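Local coordinates for mitogen-activated protein kinase (Leishmania major, PDB 3UIB) that probably transfers phosphate from ATP to serine and threonine residues of protein substrates and here holds the inhibitor SB203580, at residues P48-R53 against L111-M116; N90-R95 against D172-D177. All coordinates share one frame; numbering follows the deposited sequence.

How the contacts relate
Both contacts border the SB2 pocket, and their centres lie 11 Å apart. Along the chain their segments alternate: 48-53, 90-95, 111-116, 172-177. Contact 1 joins two neighbouring strands of the antiparallel sheet 37-42, 48-53, 110-114 in the kinase N-lobe. Contact 2 ties the loop after helix 70-85 to an outermost strand, 173-175, of a second small sheet, just ahead of Asp-177. The contacts also meet directly: Val-112 O is 2.7 Å from Arg-95 N, a probable hydrogen bond, and Met-116 CE packs 3.4 Å from Thr-174 OG1. The pocket is thus lined from the N-lobe sheet and hinge by contact 1 and from the loop and the end of strand 173-175 by contact 2.

Contact 1 of 2, residues P48-R53 against L111-M116; sequences PVAIKR and LVTELM. With SB2 (4-[5-(4-fluoro-phenyl)-2-(4-methanesulfinyl-phenyl)-3H-imidazol-4-yl]-pyridine), chain B.
In the N-lobe sheet of the protein kinase fold, where strand 110-114 runs into the hinge, Ala-50 and Thr-113 form an antiparallel hydrogen-bonded pair that also walls the inhibitor pocket. Ala-50 N gives a nearly straight bond to Thr-113 O (2.9 Å, 170° at the hydrogen), and Thr-113 N returns one to Ala-50 O. Lys-52 and Leu-111 repeat this reciprocal pairing, both donors lying in the plane of the carbonyl they meet. Past the strand end, the bond from Leu-115 N to Pro-48 O is weak, while Leu-115 CD1 touches Ala-50 CB. On the sheet face turned from SB2, Val-112 spreads its two methyls, CG1 against Val-49 CB and CG2 alongside Ile-51 CG1, each at 3.8 Å. The other face carries Ala-50, Lys-52, Leu-111 and Thr-113. Thr-113 has the gatekeeper position; its chi1 of 60° brings both branches to the fluorophenyl ring, OG1 3.4 Å from CD2 of SB2 and CG2 3.4 Å from FD3. Lys-52 CB packs on the same ring at CD2, and its extended chain carries NZ to a salt bridge with Glu-79 of helix 70-85, a lysine-glutamate pair also seen in active kinases, though not proof of that state. At the hinge, the pyridine nitrogen NB1 of SB2 accepts the backbone N-H of Met-116 at 2.9 Å.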
ATOM      1  N   PRO A  48      -7.447   3.692 -23.354  1.00124.15           N
ATOM      2  CA  PRO A  48      -6.942   2.416 -22.815  1.00122.18           C
ATOM      3  C   PRO A  48      -7.336   2.228 -21.349  1.00122.58           C
ATOM      4  O   PRO A  48      -6.969   3.035 -20.493  1.00120.60           O
ATOM      5  CB  PRO A  48      -5.427   2.498 -23.030  1.00124.44           C
ATOM      6  CG  PRO A  48      -5.122   3.947 -23.212  1.00129.81           C
ATOM      7  CD  PRO A  48      -6.394   4.729 -23.364  1.00125.90           C
ATOM      8  N   VAL A  49      -8.127   1.179 -21.078  1.00118.33           N
ATOM      9  CA  VAL A  49      -8.665   0.865 -19.749  1.00116.08           C
ATOM     10  C   VAL A  49      -8.263  -0.524 -19.228  1.00119.03           C
ATOM     11  O   VAL A  49      -7.697  -1.326 -19.972  1.00119.41           O
ATOM     12  CB  VAL A  49     -10.204   1.100 -19.661  1.00120.01           C
ATOM     13  CG1 VAL A  49     -10.546   2.587 -19.676  1.00120.23           C
ATOM     14  CG2 VAL A  49     -10.966   0.346 -20.752  1.00121.17           C
ATOM     15  N   ALA A  50      -8.548  -0.786 -17.936  1.00114.17           N
ATOM     16  CA  ALA A  50      -8.291  -2.051 -17.248  1.00113.29           C
ATOM     17  C   ALA A  50      -9.609  -2.586 -16.684  1.00116.77           C
ATOM     18  O   ALA A  50     -10.260  -1.909 -15.883  1.00115.36           O
ATOM     19  CB  ALA A  50      -7.282  -1.846 -16.129  1.00112.72           C
ATOM     20  N   ILE A  51     -10.020  -3.782 -17.137  1.00114.36           N
ATOM     21  CA  ILE A  51     -11.274  -4.403 -16.711  1.00114.19           C
ATOM     22  C   ILE A  51     -11.006  -5.623 -15.825  1.00118.84           C
ATOM     23  O   ILE A  51     -10.310  -6.552 -16.241  1.00119.10           O
ATOM     24  CB  ILE A  51     -12.253  -4.692 -17.892  1.00118.38           C
ATOM     25  CG1 ILE A  51     -12.375  -3.491 -18.853  1.00119.62           C
ATOM     26  CG2 ILE A  51     -13.636  -5.099 -17.383  1.00118.75           C
ATOM     27  CD1 ILE A  51     -11.718  -3.698 -20.189  1.00128.45           C
ATOM     28  N   LYS A  52     -11.553  -5.597 -14.597  1.00115.50           N
ATOM     29  CA  LYS A  52     -11.424  -6.662 -13.600  1.00115.46           C
ATOM     30  C   LYS A  52     -12.743  -7.431 -13.511  1.00121.54           C
ATOM     31  O   LYS A  52     -13.803  -6.821 -13.356  1.00121.19           O
ATOM     32  CB  LYS A  52     -11.041  -6.061 -12.231  1.00116.54           C
ATOM     33  CG  LYS A  52     -10.651  -7.070 -11.147  1.00126.29           C
ATOM     34  CD  LYS A  52     -10.357  -6.364  -9.823  1.00131.91           C
ATOM     35  CE  LYS A  52     -10.622  -7.230  -8.616  1.00139.66           C
ATOM     36  NZ  LYS A  52     -10.369  -6.494  -7.352  1.00147.09           N
ATOM     37  N   ARG A  53     -12.673  -8.766 -13.629  1.00119.75           N
ATOM     38  CA  ARG A  53     -13.847  -9.634 -13.552  1.00120.45           C
ATOM     39  C   ARG A  53     -13.802 -10.520 -12.308  1.00125.32           C
ATOM     40  O   ARG A  53     -12.857 -11.294 -12.125  1.00125.01           O
ATOM     41  CB  ARG A  53     -13.999 -10.472 -14.829  1.00121.80           C
ATOM     42  N   LEU A 111     -15.361  -4.478 -13.288  1.00 96.24           N
ATOM     43  CA  LEU A 111     -14.864  -3.191 -12.787  1.00 94.11           C
ATOM     44  C   LEU A 111     -13.906  -2.550 -13.768  1.00 95.36           C
ATOM     45  O   LEU A 111     -12.996  -3.219 -14.250  1.00 94.87           O
ATOM     46  CB  LEU A 111     -14.204  -3.331 -11.408  1.00 93.06           C
ATOM     47  CG  LEU A 111     -15.118  -3.480 -10.196  1.00 97.37           C
ATOM     48  CD1 LEU A 111     -14.311  -3.707  -8.936  1.00 96.63           C
ATOM     49  CD2 LEU A 111     -16.037  -2.276 -10.022  1.00 99.82           C
ATOM     50  N   VAL A 112     -14.111  -1.253 -14.068  1.00 90.42           N
ATOM     51  CA  VAL A 112     -13.283  -0.515 -15.029  1.00 90.15           C
ATOM     52  C   VAL A 112     -12.571   0.693 -14.388  1.00 91.17           C
ATOM     53  O   VAL A 112     -13.207   1.492 -13.701  1.00 90.12           O
ATOM     54  CB  VAL A 112     -14.088  -0.120 -16.312  1.00 95.53           C
ATOM     55  CG1 VAL A 112     -13.193   0.519 -17.371  1.00 96.29           C
ATOM     56  CG2 VAL A 112     -14.828  -1.317 -16.906  1.00 96.07           C
ATOM     57  N   THR A 113     -11.243   0.797 -14.619  1.00 86.25           N
ATOM     58  CA  THR A 113     -10.335   1.882 -14.198  1.00 84.82           C
ATOM     59  C   THR A 113      -9.401   2.182 -15.392  1.00 88.43           C
ATOM     60  O   THR A 113      -9.507   1.511 -16.421  1.00 89.33           O
ATOM     61  CB  THR A 113      -9.481   1.483 -12.959  1.00 89.08           C
ATOM     62  OG1 THR A 113      -8.688   0.335 -13.262  1.00 87.59           O
ATOM     63  CG2 THR A 113     -10.307   1.256 -11.697  1.00 86.45           C
ATOM     64  N   GLU A 114      -8.479   3.161 -15.253  1.00 82.99           N
ATOM     65  CA  GLU A 114      -7.494   3.473 -16.294  1.00 83.02           C
ATOM     66  C   GLU A 114      -6.450   2.349 -16.319  1.00 84.20           C
ATOM     67  O   GLU A 114      -6.170   1.761 -15.267  1.00 82.99           O
ATOM     68  CB  GLU A 114      -6.788   4.805 -15.993  1.00 84.14           C
ATOM     69  CG  GLU A 114      -7.543   6.048 -16.425  1.00 97.41           C
ATOM     70  CD  GLU A 114      -6.809   7.345 -16.132  1.00121.37           C
ATOM     71  OE1 GLU A 114      -5.777   7.609 -16.791  1.00118.25           O
ATOM     72  OE2 GLU A 114      -7.262   8.095 -15.237  1.00116.46           O
ATOM     73  N   LEU A 115      -5.878   2.044 -17.496  1.00 79.58           N
ATOM     74  CA  LEU A 115      -4.861   0.999 -17.592  1.00 78.27           C
ATOM     75  C   LEU A 115      -3.499   1.547 -17.193  1.00 78.72           C
ATOM     76  O   LEU A 115      -3.054   2.559 -17.740  1.00 79.48           O
ATOM     77  CB  LEU A 115      -4.815   0.355 -18.989  1.00 80.34           C
ATOM     78  CG  LEU A 115      -3.842  -0.823 -19.174  1.00 85.47           C
ATOM     79  CD1 LEU A 115      -4.332  -2.083 -18.459  1.00 84.51           C
ATOM     80  CD2 LEU A 115      -3.606  -1.108 -20.648  1.00 90.24           C
ATOM     81  N   MET A 116      -2.848   0.876 -16.227  1.00 88.79           N
ATOM     82  CA  MET A 116      -1.533   1.269 -15.728  1.00 84.98           C
ATOM     83  C   MET A 116      -0.460   0.435 -16.405  1.00 89.08           C
ATOM     84  O   MET A 116      -0.512  -0.796 -16.342  1.00 90.25           O
ATOM     85  CB  MET A 116      -1.452   1.150 -14.192  1.00 83.63           C
ATOM     86  CG  MET A 116      -2.568   1.879 -13.442  1.00 85.14           C
ATOM     87  SD  MET A 116      -2.758   3.625 -13.864  1.00 88.61           S
ATOM     88  CE  MET A 116      -1.446   4.306 -12.960  1.00 82.11           C
TER
HETATM   89  O2  SB2 B 362      -1.254  -9.036  -5.757  1.00 89.97           O
HETATM   90  C1  SB2 B 362      -1.591  -6.909  -3.727  1.00 88.88           C
HETATM   91  S1  SB2 B 362      -0.831  -7.343  -5.319  1.00 89.34           S
HETATM   92  CA1 SB2 B 362      -4.066  -5.660  -7.068  1.00 88.86           C
HETATM   93  CA2 SB2 B 362      -3.240  -6.337  -6.171  1.00 89.46           C
HETATM   94  CA3 SB2 B 362      -1.881  -6.487  -6.451  1.00 89.68           C
HETATM   95  CA4 SB2 B 362      -1.351  -5.958  -7.633  1.00 89.92           C
HETATM   96  CA5 SB2 B 362      -2.178  -5.280  -8.533  1.00 89.37           C
HETATM   97  CA6 SB2 B 362      -3.541  -5.134  -8.252  1.00 88.31           C
HETATM   98  NB1 SB2 B 362      -4.110  -1.160 -14.506  1.00 84.23           N
HETATM   99  CB2 SB2 B 362      -5.040  -0.688 -13.657  1.00 84.17           C
HETATM  100  CB3 SB2 B 362      -5.339  -1.368 -12.475  1.00 84.19           C
HETATM  101  CB4 SB2 B 362      -4.666  -2.552 -12.173  1.00 84.70           C
HETATM  102  CB5 SB2 B 362      -3.703  -3.023 -13.070  1.00 84.98           C
HETATM  103  CB6 SB2 B 362      -3.443  -2.300 -14.240  1.00 84.75           C
HETATM  104  NC1 SB2 B 362      -3.940  -3.849 -10.272  1.00 85.71           N
HETATM  105  CC2 SB2 B 362      -4.473  -4.418  -9.172  1.00 86.85           C
HETATM  106  NC3 SB2 B 362      -5.808  -4.236  -9.060  1.00 86.59           N
HETATM  107  CC4 SB2 B 362      -6.216  -3.529 -10.128  1.00 85.56           C
HETATM  108  CC5 SB2 B 362      -4.976  -3.283 -10.907  1.00 85.16           C
HETATM  109  CD1 SB2 B 362      -8.171  -3.116 -11.675  1.00 83.85           C
HETATM  110  CD2 SB2 B 362      -9.490  -2.683 -11.859  1.00 83.13           C
HETATM  111  CD3 SB2 B 362     -10.241  -2.229 -10.766  1.00 82.38           C
HETATM  112  CD4 SB2 B 362      -9.685  -2.214  -9.488  1.00 83.04           C
HETATM  113  CD5 SB2 B 362      -8.372  -2.643  -9.305  1.00 83.68           C
HETATM  114  CD6 SB2 B 362      -7.615  -3.090 -10.392  1.00 84.61           C
HETATM  115  FD3 SB2 B 362     -11.505  -1.809 -10.934  1.00 80.65           F

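Contact 2 of 2, residues N90-R95 against D172-D177; sequences NILGLR and DITICD. With SB2 (4-[5-(4-fluoro-phenyl)-2-(4-methanesulfinyl-phenyl)-3H-imidazol-4-yl]-pyridine), chain B.
Asn-90 fastens the loop after helix 70-85 to strand 173-175 with both its backbone and its side chain. Its carbonyl O accepts Ile-175 N at 2.9 Å, the donor standing well above the carbonyl plane, and its ND2 reaches Ile-173 O at 2.9 Å. Chi1 of -65° sets CG beside the backbone N, and rotation about CB-CG (chi2 128°) turns the amide so that Ile-173 O lies in its plane; the bond is fairly straight (165° at the hydrogen). Two residues on, Leu-92 N closes a bond of 3.0 Å to Ile-175 O, so the two backbones grip each other through a single bridge between Ile-91 and Ile-175. This half is buried and closely packed, held by three hydrogen bonds; Thr-174 CG2 lies against Leu-92 N, its side chain crossing that of Leu-92 at about a right angle, and Leu-92 CD2 meets Cys-176 CB at 3.8 Å. From Gly-93 onward the segments diverge and the residues become partly exposed, and SB2 lies against both segments. Leu-92 CD2 and Leu-94 CD2 border its fluorophenyl group, Cys-176 SG lies 3.7 Å from the imidazole carbon CC2, and Asp-177, the aspartate of the DFG-like motif, approaches the other phenyl ring through OD1. Helix 133-153 backs the tight end, where His-142 takes a second bond from Asn-90 ND2, while Leu-94 packs between helix 70-85 and strand 110-114.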
ATOM      1  N   ASN A  90      -3.025  10.370  -7.120  1.00 48.61           N
ATOM      2  CA  ASN A  90      -2.198   9.290  -6.556  1.00 47.86           C
ATOM      3  C   ASN A  90      -2.980   8.067  -6.034  1.00 52.78           C
ATOM      4  O   ASN A  90      -2.370   7.128  -5.515  1.00 52.73           O
ATOM      5  CB  ASN A  90      -1.256   9.836  -5.474  1.00 44.39           C
ATOM      6  CG  ASN A  90      -0.233  10.803  -5.993  1.00 55.49           C
ATOM      7  OD1 ASN A  90      -0.081  11.903  -5.467  1.00 51.65           O
ATOM      8  ND2 ASN A  90       0.501  10.411  -7.025  1.00 44.18           N
ATOM      9  N   ILE A  91      -4.314   8.078  -6.169  1.00 49.82           N
ATOM     10  CA  ILE A  91      -5.199   6.997  -5.718  1.00 49.54           C
ATOM     11  C   ILE A  91      -6.050   6.518  -6.888  1.00 56.64           C
ATOM     12  O   ILE A  91      -6.692   7.338  -7.554  1.00 57.13           O
ATOM     13  CB  ILE A  91      -6.057   7.453  -4.490  1.00 51.12           C
ATOM     14  CG1 ILE A  91      -5.193   7.862  -3.264  1.00 49.18           C
ATOM     15  CG2 ILE A  91      -7.125   6.428  -4.114  1.00 51.90           C
ATOM     16  CD1 ILE A  91      -4.285   6.749  -2.653  1.00 54.00           C
ATOM     17  N   LEU A  92      -6.067   5.189  -7.126  1.00 55.09           N
ATOM     18  CA  LEU A  92      -6.825   4.564  -8.217  1.00 57.08           C
ATOM     19  C   LEU A  92      -8.340   4.790  -8.085  1.00 62.59           C
ATOM     20  O   LEU A  92      -8.927   4.551  -7.026  1.00 61.18           O
ATOM     21  CB  LEU A  92      -6.473   3.061  -8.341  1.00 57.51           C
ATOM     22  CG  LEU A  92      -6.844   2.359  -9.665  1.00 63.33           C
ATOM     23  CD1 LEU A  92      -5.777   2.565 -10.721  1.00 63.80           C
ATOM     24  CD2 LEU A  92      -7.044   0.872  -9.450  1.00 66.13           C
ATOM     25  N   GLY A  93      -8.936   5.286  -9.161  1.00 61.95           N
ATOM     26  CA  GLY A  93     -10.361   5.580  -9.223  1.00 63.27           C
ATOM     27  C   GLY A  93     -11.081   4.859 -10.337  1.00 70.17           C
ATOM     28  O   GLY A  93     -10.500   4.614 -11.400  1.00 70.88           O
ATOM     29  N   LEU A  94     -12.361   4.526 -10.101  1.00 68.31           N
ATOM     30  CA  LEU A  94     -13.204   3.844 -11.080  1.00 70.21           C
ATOM     31  C   LEU A  94     -13.529   4.749 -12.264  1.00 78.90           C
ATOM     32  O   LEU A  94     -13.737   5.952 -12.085  1.00 79.08           O
ATOM     33  CB  LEU A  94     -14.508   3.344 -10.434  1.00 70.01           C
ATOM     34  CG  LEU A  94     -14.424   2.077  -9.587  1.00 73.56           C
ATOM     35  CD1 LEU A  94     -15.719   1.834  -8.855  1.00 73.76           C
ATOM     36  CD2 LEU A  94     -14.086   0.862 -10.433  1.00 76.14           C
ATOM     37  N   ARG A  95     -13.549   4.166 -13.474  1.00 78.56           N
ATOM     38  CA  ARG A  95     -13.873   4.859 -14.721  1.00 81.00           C
ATOM     39  C   ARG A  95     -15.271   4.428 -15.193  1.00 88.29           C
ATOM     40  O   ARG A  95     -15.906   5.142 -15.972  1.00 89.31           O
ATOM     41  CB  ARG A  95     -12.810   4.570 -15.793  1.00 81.94           C
ATOM     42  N   ASP A 172       3.746   8.709 -13.688  1.00 79.45           N
ATOM     43  CA  ASP A 172       3.295   9.033 -12.331  1.00 75.43           C
ATOM     44  C   ASP A 172       2.699   7.868 -11.523  1.00 76.11           C
ATOM     45  O   ASP A 172       2.089   6.958 -12.095  1.00 77.80           O
ATOM     46  CB  ASP A 172       2.426  10.296 -12.313  1.00 77.00           C
ATOM     47  CG  ASP A 172       3.224  11.567 -12.561  1.00 87.62           C
ATOM     48  OD1 ASP A 172       3.966  11.621 -13.568  1.00 90.49           O
ATOM     49  OD2 ASP A 172       3.110  12.506 -11.745  1.00 91.97           O
ATOM     50  N   ILE A 173       2.903   7.899 -10.183  1.00 67.31           N
ATOM     51  CA  ILE A 173       2.482   6.870  -9.231  1.00 64.35           C
ATOM     52  C   ILE A 173       1.009   6.885  -8.780  1.00 65.86           C
ATOM     53  O   ILE A 173       0.440   7.945  -8.517  1.00 64.94           O
ATOM     54  CB  ILE A 173       3.526   6.728  -8.089  1.00 65.19           C
ATOM     55  CG1 ILE A 173       4.505   5.595  -8.433  1.00 66.56           C
ATOM     56  CG2 ILE A 173       2.898   6.560  -6.677  1.00 63.84           C
ATOM     57  CD1 ILE A 173       5.754   5.558  -7.645  1.00 72.85           C
ATOM     58  N   THR A 174       0.412   5.681  -8.679  1.00 61.49           N
ATOM     59  CA  THR A 174      -0.971   5.447  -8.264  1.00 60.53           C
ATOM     60  C   THR A 174      -1.015   4.238  -7.324  1.00 62.54           C
ATOM     61  O   THR A 174      -0.331   3.244  -7.573  1.00 63.36           O
ATOM     62  CB  THR A 174      -1.854   5.272  -9.503  1.00 68.78           C
ATOM     63  OG1 THR A 174      -1.742   6.440 -10.308  1.00 71.85           O
ATOM     64  CG2 THR A 174      -3.302   5.056  -9.174  1.00 66.06           C
ATOM     65  N   ILE A 175      -1.821   4.331  -6.251  1.00 56.41           N
ATOM     66  CA  ILE A 175      -1.983   3.282  -5.245  1.00 55.13           C
ATOM     67  C   ILE A 175      -3.344   2.580  -5.385  1.00 60.74           C
ATOM     68  O   ILE A 175      -4.372   3.240  -5.556  1.00 61.09           O
ATOM     69  CB  ILE A 175      -1.761   3.869  -3.815  1.00 55.80           C
ATOM     70  CG1 ILE A 175      -0.318   4.392  -3.635  1.00 54.82           C
ATOM     71  CG2 ILE A 175      -2.115   2.857  -2.719  1.00 55.89           C
ATOM     72  CD1 ILE A 175      -0.099   5.266  -2.394  1.00 59.38           C
ATOM     73  N   CYS A 176      -3.332   1.238  -5.299  1.00 58.42           N
ATOM     74  CA  CYS A 176      -4.512   0.370  -5.321  1.00 59.94           C
ATOM     75  C   CYS A 176      -4.378  -0.664  -4.190  1.00 64.80           C
ATOM     76  O   CYS A 176      -3.391  -0.628  -3.457  1.00 61.65           O
ATOM     77  CB  CYS A 176      -4.676  -0.300  -6.685  1.00 62.68           C
ATOM     78  SG  CYS A 176      -3.396  -1.522  -7.077  1.00 67.14           S
ATOM     79  N   ASP A 177      -5.361  -1.581  -4.054  1.00 66.19           N
ATOM     80  CA  ASP A 177      -5.388  -2.664  -3.062  1.00 67.26           C
ATOM     81  C   ASP A 177      -5.375  -2.169  -1.586  1.00 70.99           C
ATOM     82  O   ASP A 177      -4.749  -2.798  -0.722  1.00 69.76           O
ATOM     83  CB  ASP A 177      -4.286  -3.720  -3.363  1.00 70.15           C
ATOM     84  CG  ASP A 177      -4.662  -5.155  -3.050  1.00 86.68           C
ATOM     85  OD1 ASP A 177      -5.425  -5.754  -3.841  1.00 91.52           O
ATOM     86  OD2 ASP A 177      -4.138  -5.702  -2.050  1.00 91.45           O
TER
HETATM   87  O2  SB2 B 362      -1.254  -9.036  -5.757  1.00 89.97           O
HETATM   88  C1  SB2 B 362      -1.591  -6.909  -3.727  1.00 88.88           C
HETATM   89  S1  SB2 B 362      -0.831  -7.343  -5.319  1.00 89.34           S
HETATM   90  CA1 SB2 B 362      -4.066  -5.660  -7.068  1.00 88.86           C
HETATM   91  CA2 SB2 B 362      -3.240  -6.337  -6.171  1.00 89.46           C
HETATM   92  CA3 SB2 B 362      -1.881  -6.487  -6.451  1.00 89.68           C
HETATM   93  CA4 SB2 B 362      -1.351  -5.958  -7.633  1.00 89.92           C
HETATM   94  CA5 SB2 B 362      -2.178  -5.280  -8.533  1.00 89.37           C
HETATM   95  CA6 SB2 B 362      -3.541  -5.134  -8.252  1.00 88.31           C
HETATM   96  NB1 SB2 B 362      -4.110  -1.160 -14.506  1.00 84.23           N
HETATM   97  CB2 SB2 B 362      -5.040  -0.688 -13.657  1.00 84.17           C
HETATM   98  CB3 SB2 B 362      -5.339  -1.368 -12.475  1.00 84.19           C
HETATM   99  CB4 SB2 B 362      -4.666  -2.552 -12.173  1.00 84.70           C
HETATM  100  CB5 SB2 B 362      -3.703  -3.023 -13.070  1.00 84.98           C
HETATM  101  CB6 SB2 B 362      -3.443  -2.300 -14.240  1.00 84.75           C
HETATM  102  NC1 SB2 B 362      -3.940  -3.849 -10.272  1.00 85.71           N
HETATM  103  CC2 SB2 B 362      -4.473  -4.418  -9.172  1.00 86.85           C
HETATM  104  NC3 SB2 B 362      -5.808  -4.236  -9.060  1.00 86.59           N
HETATM  105  CC4 SB2 B 362      -6.216  -3.529 -10.128  1.00 85.56           C
HETATM  106  CC5 SB2 B 362      -4.976  -3.283 -10.907  1.00 85.16           C
HETATM  107  CD1 SB2 B 362      -8.171  -3.116 -11.675  1.00 83.85           C
HETATM  108  CD2 SB2 B 362      -9.490  -2.683 -11.859  1.00 83.13           C
HETATM  109  CD3 SB2 B 362     -10.241  -2.229 -10.766  1.00 82.38           C
HETATM  110  CD4 SB2 B 362      -9.685  -2.214  -9.488  1.00 83.04           C
HETATM  111  CD5 SB2 B 362      -8.372  -2.643  -9.305  1.00 83.68           C
HETATM  112  CD6 SB2 B 362      -7.615  -3.090 -10.392  1.00 84.61           C
HETATM  113  FD3 SB2 B 362     -11.505  -1.809 -10.934  1.00 80.65           F